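Side-chain contacts in putative N-acetylneuraminate lyase (PDB 6RB7), which is a putative lyase of the dihydrodipicolinate synthetase family that folds as a (beta/alpha)8 barrel in an assembly of four chains: residues N222-D225 and E226-M229; G245-P248 and E249-K253; G261-T264 and E265-K268. One frame throughout, in Å; residues are numbered along the deposited sequence. Where two conformers were deposited one is given.

Interaction 1 (N222-D225 and E226-M229). With TRS (2-amino-2-hydroxymethyl-propane-1,3-diol), chain E.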
loop_
_atom_site.group_PDB
_atom_site.type_symbol
_atom_site.label_atom_id
_atom_site.label_comp_id
_atom_site.label_asym_id
_atom_site.label_seq_id
_atom_site.Cartn_x
_atom_site.Cartn_y
_atom_site.Cartn_z
ATOM N N ASN A 222 -10.730 -21.471 -2.984
ATOM C CA ASN A 222 -10.519 -20.527 -1.867
ATOM C C ASN A 222 -9.117 -20.756 -1.280
ATOM O O ASN A 222 -8.829 -21.885 -0.793
ATOM C CB ASN A 222 -11.559 -20.741 -0.785
ATOM C CG ASN A 222 -11.394 -19.735 0.337
ATOM O OD1 ASN A 222 -11.934 -18.659 0.228
ATOM N ND2 ASN A 222 -10.617 -20.076 1.379
ATOM N N GLY A 223 -8.307 -19.722 -1.236
ATOM C CA GLY A 223 -6.949 -19.735 -0.672
ATOM C C GLY A 223 -6.861 -19.325 0.785
ATOM O O GLY A 223 -6.051 -19.899 1.505
ATOM N N PRO A 224 -7.516 -18.245 1.264
ATOM C CA PRO A 224 -7.374 -17.808 2.672
ATOM C C PRO A 224 -8.169 -18.732 3.601
ATOM O O PRO A 224 -9.420 -18.694 3.616
ATOM C CB PRO A 224 -7.932 -16.383 2.694
ATOM C CG PRO A 224 -7.854 -15.947 1.235
ATOM C CD PRO A 224 -8.219 -17.227 0.486
ATOM N N ASP A 225 -7.465 -19.586 4.356
ATOM C CA ASP A 225 -8.153 -20.647 5.133
ATOM C C ASP A 225 -9.138 -20.015 6.138
ATOM O O ASP A 225 -10.189 -20.630 6.440
ATOM C CB ASP A 225 -7.123 -21.479 5.879
ATOM C CG ASP A 225 -6.043 -22.123 5.003
ATOM O OD1 ASP A 225 -6.031 -21.882 3.780
ATOM O OD2 ASP A 225 -5.258 -22.926 5.558
ATOM N N GLU A 226 -8.776 -18.861 6.690
ATOM C CA GLU A 226 -9.572 -18.142 7.707
ATOM C C GLU A 226 -10.914 -17.678 7.135
ATOM O O GLU A 226 -11.799 -17.305 7.894
ATOM C CB GLU A 226 -8.789 -16.909 8.169
ATOM C CG GLU A 226 -7.449 -17.228 8.836
ATOM C CD GLU A 226 -6.237 -17.340 7.900
ATOM O OE1 GLU A 226 -6.381 -17.495 6.642
ATOM O OE2 GLU A 226 -5.085 -17.211 8.418
ATOM N N GLN A 227 -11.059 -17.688 5.833
ATOM C CA GLN A 227 -12.298 -17.235 5.131
ATOM C C GLN A 227 -12.959 -18.403 4.358
ATOM O O GLN A 227 -13.834 -18.146 3.527
ATOM C CB GLN A 227 -11.932 -16.088 4.196
ATOM C CG GLN A 227 -11.299 -14.913 4.912
ATOM C CD GLN A 227 -11.048 -13.685 4.047
ATOM O OE1 GLN A 227 -10.999 -12.584 4.607
ATOM N NE2 GLN A 227 -10.899 -13.833 2.706
ATOM N N PHE A 228 -12.564 -19.644 4.631
ATOM C CA PHE A 228 -13.022 -20.849 3.898
ATOM C C PHE A 228 -14.528 -20.790 3.610
ATOM O O PHE A 228 -14.925 -20.849 2.419
ATOM C CB PHE A 228 -12.619 -22.088 4.694
ATOM C CG PHE A 228 -12.891 -23.416 4.053
ATOM C CD1 PHE A 228 -14.177 -23.910 3.944
ATOM C CD2 PHE A 228 -11.843 -24.203 3.573
ATOM C CE1 PHE A 228 -14.413 -25.163 3.384
ATOM C CE2 PHE A 228 -12.083 -25.461 3.068
ATOM C CZ PHE A 228 -13.365 -25.928 2.929
ATOM N N MET A 229 -15.352 -20.629 4.642
ATOM C CA MET A 229 -16.805 -20.761 4.443
ATOM C C MET A 229 -17.333 -19.614 3.587
ATOM O O MET A 229 -18.279 -19.832 2.784
ATOM C CB MET A 229 -17.563 -20.856 5.761
ATOM C CG MET A 229 -17.529 -19.640 6.586
ATOM S SD MET A 229 -18.358 -19.962 8.194
ATOM C CE MET A 229 -20.046 -20.226 7.696
HETATM C C TRS E . -2.395 -19.158 5.553
HETATM C C1 TRS E . -1.398 -20.096 6.201
HETATM C C2 TRS E . -3.802 -19.694 5.751
HETATM C C3 TRS E . -2.256 -17.747 6.112
HETATM N N TRS E . -2.089 -19.136 4.070
HETATM O O1 TRS E . -1.313 -21.301 5.460
HETATM O O2 TRS E . -4.723 -18.946 4.995
HETATM O O3 TRS E . -2.604 -17.703 7.499
HETATM O O HOH W 1 -11.424 -15.952 0.761
#

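Interaction 2 (G245-P248 and E249-K253)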
loop_
_atom_site.group_PDB
_atom_site.type_symbol
_atom_site.label_atom_id
_atom_site.label_comp_id
_atom_site.label_asym_id
_atom_site.label_seq_id
_atom_site.Cartn_x
_atom_site.Cartn_y
_atom_site.Cartn_z
ATOM N N GLY A 245 -3.510 -29.391 6.454
ATOM C CA GLY A 245 -2.775 -30.607 6.861
ATOM C C GLY A 245 -2.642 -30.756 8.360
ATOM O O GLY A 245 -2.448 -31.877 8.804
ATOM N N ALA A 246 -2.783 -29.682 9.124
ATOM C CA ALA A 246 -2.770 -29.757 10.608
ATOM C C ALA A 246 -4.055 -30.408 11.133
ATOM O O ALA A 246 -4.073 -30.851 12.278
ATOM C CB ALA A 246 -2.632 -28.381 11.194
ATOM N N MET A 247 -5.156 -30.322 10.388
ATOM C CA MET A 247 -6.511 -30.633 10.923
ATOM C C MET A 247 -7.474 -30.942 9.795
ATOM O O MET A 247 -8.529 -30.328 9.660
ATOM C CB MET A 247 -7.008 -29.484 11.801
ATOM C CG MET A 247 -6.992 -28.163 11.114
ATOM S SD MET A 247 -6.919 -26.853 12.371
ATOM C CE MET A 247 -6.757 -25.339 11.428
ATOM N N PRO A 248 -7.129 -31.891 8.894
ATOM C CA PRO A 248 -7.913 -32.047 7.676
ATOM C C PRO A 248 -9.358 -32.459 7.937
ATOM O O PRO A 248 -10.256 -31.984 7.194
ATOM C CB PRO A 248 -7.143 -33.102 6.868
ATOM C CG PRO A 248 -6.259 -33.787 7.865
ATOM C CD PRO A 248 -5.969 -32.798 8.966
ATOM N N GLU A 249 -9.596 -33.226 9.000
ATOM C CA GLU A 249 -10.967 -33.661 9.341
ATOM C C GLU A 249 -11.845 -32.450 9.615
ATOM O O GLU A 249 -13.054 -32.521 9.297
ATOM C CB GLU A 249 -11.023 -34.556 10.575
ATOM C CG GLU A 249 -10.225 -35.822 10.453
ATOM C CD GLU A 249 -8.807 -35.733 11.007
ATOM O OE1 GLU A 249 -8.083 -34.683 10.783
ATOM O OE2 GLU A 249 -8.425 -36.716 11.704
ATOM N N LEU A 250 -11.297 -31.379 10.197
ATOM C CA LEU A 250 -12.133 -30.198 10.535
ATOM C C LEU A 250 -12.558 -29.505 9.242
ATOM O O LEU A 250 -13.718 -29.120 9.112
ATOM C CB LEU A 250 -11.379 -29.232 11.450
ATOM C CG LEU A 250 -11.042 -29.763 12.836
ATOM C CD1 LEU A 250 -10.324 -28.715 13.651
ATOM C CD2 LEU A 250 -12.325 -30.230 13.550
ATOM N N TYR A 251 -11.637 -29.348 8.281
ATOM C CA TYR A 251 -12.029 -28.707 7.000
ATOM C C TYR A 251 -12.987 -29.622 6.225
ATOM O O TYR A 251 -13.864 -29.085 5.532
ATOM C CB TYR A 251 -10.791 -28.316 6.218
ATOM C CG TYR A 251 -10.036 -27.157 6.819
ATOM C CD1 TYR A 251 -10.522 -25.865 6.687
ATOM C CD2 TYR A 251 -8.875 -27.348 7.574
ATOM C CE1 TYR A 251 -9.851 -24.780 7.212
ATOM C CE2 TYR A 251 -8.201 -26.263 8.124
ATOM C CZ TYR A 251 -8.692 -24.981 7.948
ATOM O OH TYR A 251 -7.986 -23.905 8.426
ATOM N N LEU A 252 -12.804 -30.956 6.257
ATOM C CA LEU A 252 -13.785 -31.848 5.592
ATOM C C LEU A 252 -15.168 -31.670 6.208
ATOM O O LEU A 252 -16.156 -31.594 5.455
ATOM C CB LEU A 252 -13.287 -33.294 5.683
ATOM C CG LEU A 252 -12.109 -33.612 4.757
ATOM C CD1 LEU A 252 -11.445 -34.926 5.166
ATOM C CD2 LEU A 252 -12.556 -33.622 3.289
ATOM N N LYS A 253 -15.228 -31.579 7.525
ATOM C CA LYS A 253 -16.533 -31.422 8.207
ATOM C C LYS A 253 -17.119 -30.037 7.926
ATOM O O LYS A 253 -18.323 -29.937 7.708
ATOM C CB LYS A 253 -16.380 -31.679 9.699
ATOM C CG LYS A 253 -17.730 -31.744 10.414
ATOM C CD LYS A 253 -18.500 -32.991 10.042
ATOM C CE LYS A 253 -19.812 -33.065 10.797
ATOM N NZ LYS A 253 -20.508 -34.355 10.522
#

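Interaction 3 (G261-T264 and E265-K268). With BCN (bicine), chain I.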
loop_
_atom_site.group_PDB
_atom_site.type_symbol
_atom_site.label_atom_id
_atom_site.label_comp_id
_atom_site.label_asym_id
_atom_site.label_seq_id
_atom_site.Cartn_x
_atom_site.Cartn_y
_atom_site.Cartn_z
ATOM N N GLY A 261 -25.950 -26.651 3.726
ATOM C CA GLY A 261 -26.605 -25.388 4.104
ATOM C C GLY A 261 -26.653 -25.202 5.613
ATOM O O GLY A 261 -27.467 -24.403 6.085
ATOM N N LYS A 262 -25.816 -25.910 6.370
ATOM C CA LYS A 262 -25.807 -25.858 7.856
ATOM C C LYS A 262 -24.810 -24.785 8.289
ATOM O O LYS A 262 -23.683 -25.104 8.720
ATOM C CB LYS A 262 -25.455 -27.209 8.438
ATOM C CG LYS A 262 -26.546 -28.256 8.226
ATOM C CD LYS A 262 -26.181 -29.624 8.707
ATOM C CE LYS A 262 -27.394 -30.531 8.686
ATOM N NZ LYS A 262 -27.005 -31.946 8.874
ATOM N N MET A 263 -25.209 -23.526 8.173
ATOM C CA MET A 263 -24.258 -22.400 8.312
ATOM C C MET A 263 -23.911 -22.177 9.788
ATOM O O MET A 263 -22.798 -21.706 10.044
ATOM C CB MET A 263 -24.835 -21.161 7.630
ATOM C CG MET A 263 -25.322 -21.522 6.212
ATOM S SD MET A 263 -24.085 -22.441 5.228
ATOM C CE MET A 263 -22.672 -21.544 5.864
ATOM N N THR A 264 -24.799 -22.491 10.746
ATOM C CA THR A 264 -24.459 -22.337 12.185
ATOM C C THR A 264 -23.341 -23.328 12.543
ATOM O O THR A 264 -22.344 -22.945 13.212
ATOM C CB THR A 264 -25.657 -22.499 13.122
ATOM O OG1 THR A 264 -26.501 -21.411 12.792
ATOM C CG2 THR A 264 -25.281 -22.460 14.585
ATOM N N GLU A 265 -23.500 -24.577 12.131
ATOM C CA GLU A 265 -22.491 -25.611 12.415
ATOM C C GLU A 265 -21.177 -25.248 11.697
ATOM O O GLU A 265 -20.088 -25.407 12.291
ATOM C CB GLU A 265 -23.035 -26.964 11.980
ATOM C CG GLU A 265 -24.267 -27.379 12.786
ATOM C CD GLU A 265 -25.665 -26.996 12.302
ATOM O OE1 GLU A 265 -25.846 -25.970 11.549
ATOM O OE2 GLU A 265 -26.624 -27.754 12.687
ATOM N N ALA A 266 -21.285 -24.769 10.459
ATOM C CA ALA A 266 -20.103 -24.336 9.683
ATOM C C ALA A 266 -19.382 -23.233 10.444
ATOM O O ALA A 266 -18.139 -23.287 10.583
ATOM C CB ALA A 266 -20.502 -23.911 8.302
ATOM N N ARG A 267 -20.108 -22.231 10.937
ATOM C CA ARG A 267 -19.471 -21.105 11.667
ATOM C C ARG A 267 -18.751 -21.625 12.906
ATOM O O ARG A 267 -17.607 -21.198 13.166
ATOM C CB ARG A 267 -20.489 -20.086 12.185
ATOM C CG ARG A 267 -20.704 -18.897 11.301
ATOM C CD ARG A 267 -21.603 -17.844 11.938
ATOM N NE ARG A 267 -22.977 -18.295 12.173
ATOM C CZ ARG A 267 -23.906 -18.439 11.245
ATOM N NH1 ARG A 267 -23.664 -18.232 9.946
ATOM N NH2 ARG A 267 -25.113 -18.837 11.611
ATOM N N LYS A 268 -19.333 -22.575 13.646
ATOM C CA LYS A 268 -18.630 -23.131 14.827
ATOM C C LYS A 268 -17.272 -23.703 14.425
ATOM O O LYS A 268 -16.257 -23.459 15.143
ATOM C CB LYS A 268 -19.490 -24.160 15.558
ATOM C CG LYS A 268 -20.685 -23.532 16.272
ATOM C CD LYS A 268 -21.474 -24.536 17.081
ATOM C CE LYS A 268 -22.494 -23.864 17.979
ATOM N NZ LYS A 268 -23.649 -23.378 17.189
HETATM N N1 BCN I . -31.364 -26.821 6.275
HETATM C C1 BCN I . -32.244 -26.580 5.093
HETATM C C2 BCN I . -31.571 -26.211 3.765
HETATM O O21 BCN I . -30.361 -25.924 3.796
HETATM O O22 BCN I . -32.287 -26.210 2.730
HETATM C C3 BCN I . -30.567 -25.661 6.707
HETATM C C4 BCN I . -30.567 -25.451 8.206
HETATM O O4 BCN I . -30.727 -24.077 8.529
HETATM C C5 BCN I . -30.669 -28.118 6.269
HETATM C C6 BCN I . -30.984 -28.957 7.486
HETATM O O6 BCN I . -30.424 -28.384 8.656
#

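Interaction 1 (N222-D225 and E226-M229)
D225 and F228 are joined through the carbonyl of D225: F228 N donates to D225 O at 3.1 Å, and F228 CB rests against the same oxygen. The carboxylate of D225 turns the other way, where OD2 is held by T243, while its CG packs against C2 of a bound Tris molecule (TRS). E226 grips that molecule more directly. Its CG stands beside the backbone N, and the sharp bend at chi2 (89°) folds the carboxylate back over the turn, with OE1 taking a hydrogen bond from TRS O2 (2.8 Å) and OE2 one from TRS O3 (2.7 Å). D225 N donates to the same TRS O2 at 2.9 Å, so one hydroxyl ties both halves of the turn together. The turn starts at N222, the last residue of strand 219-222 of the (beta/alpha)8 barrel, and leads to helix 228-234, with Q227 at the N-cap position. P224 O fixes the loop: N222 ND2 and Q227 N, each 2.9 Å from it, reach it from opposite faces of the carbonyl plane. A water bridges N222 OD1 and Q227 NE2; that amide nitrogen also donates to M202 O, while Q227 OE1 accepts from Q205 N of the second subunit.

Interaction 2 (G245-P248 and E249-K253)
M247 and P248 lead into L250, Y251 and L252 at the start of helix 248-259, which follows strand 238-241 of the (beta/alpha)8 barrel; M247 holds the N-cap position and P248 opens the first turn, a place that suits proline because no N-H is needed there. Two backbone bonds set up the turn. The bond from L250 N to M247 O (3.0 Å) is bent, with 136° at the hydrogen, and comes from above the carbonyl plane, whereas L252 N reaches P248 O (2.9 Å) nearly straight and almost in line with its C=O bond. Apolar packing is the work of M247. Its chi1 of 55° wedges CG between the two backbone arms, and the chain then runs out extended between two neighbours. CB meets L250 CD1 at 3.9 Å, and CG and CE both touch Y251 CE2; helices 263-281 and 317-335 close round the methionine and L250. Polar groups form a third set. E249 doubles back at chi2 to lie alongside the P248 ring, and its OE2 makes a salt bridge with K70. The phenol of Y251 is held by a hydrogen bond to T243 OG1. Two plain carbon-to-oxygen packing contacts remain: M247 CE lies 3.5 Å from Y251 OH, and P248 CD 3.4 Å from E249 OE1.

Interaction 3 (G261-T264 and E265-K268)
R267 folds back over M263 and T264, one turn earlier in helix 263-281. Its CB lies 3.5 Å from M263 O, the carbonyl that also accepts R267 N in the helical hydrogen bond (2.9 Å), and CG stays beside the same oxygen. The bend comes at chi3 (-65°), about the CG-CD bond, and brings NE and CZ round so that M263 O sits over the centre of one guanidinium face, 3.5 Å above its plane. At the tip the two nitrogens part company: NH1 approaches M263 CB and donates to V233 O of the second subunit, whereas NH2 lies over T264 CA and 3.2 Å from T264 OG1. Before this turn, K262 takes the N-cap position after the Schellman motif that ends the preceding helix at G261. These two residues help to line the bicine site, where K262 CE is 3.7 Å from BCN O6. E265, bent at chi2, lays OE1 against K262 CB at 3.4 Å. A carbonyl oxygen under a guanidinium face should favour the positive charge of R267, and the carboxylate of E265, in the first turn, is probably favoured by the helix dipole.

All three interactions stand at helix starts, but interactions 1 and 2 are buried, whereas interaction 3 lies farther out and is only partly covered. The starts of helices 228-234, 248-259 and 263-281, with the turns before them, supply the contacts. F228 of interaction 1 packs on Y251 of interaction 2, which D225 also meets from the turn, and M229 CE touches A266 CB of interaction 3. Interactions 2 and 3 do not touch, although their helices are consecutive. Chemistry follows place. In the turn of interaction 1, polar groups, a bridging water and the Tris molecule dominate; between helices, methionine, leucine and tyrosine pack; toward the surface, the charged chain of R267 folds back over the preceding turn. Interactions 1 and 3 both reach the second subunit.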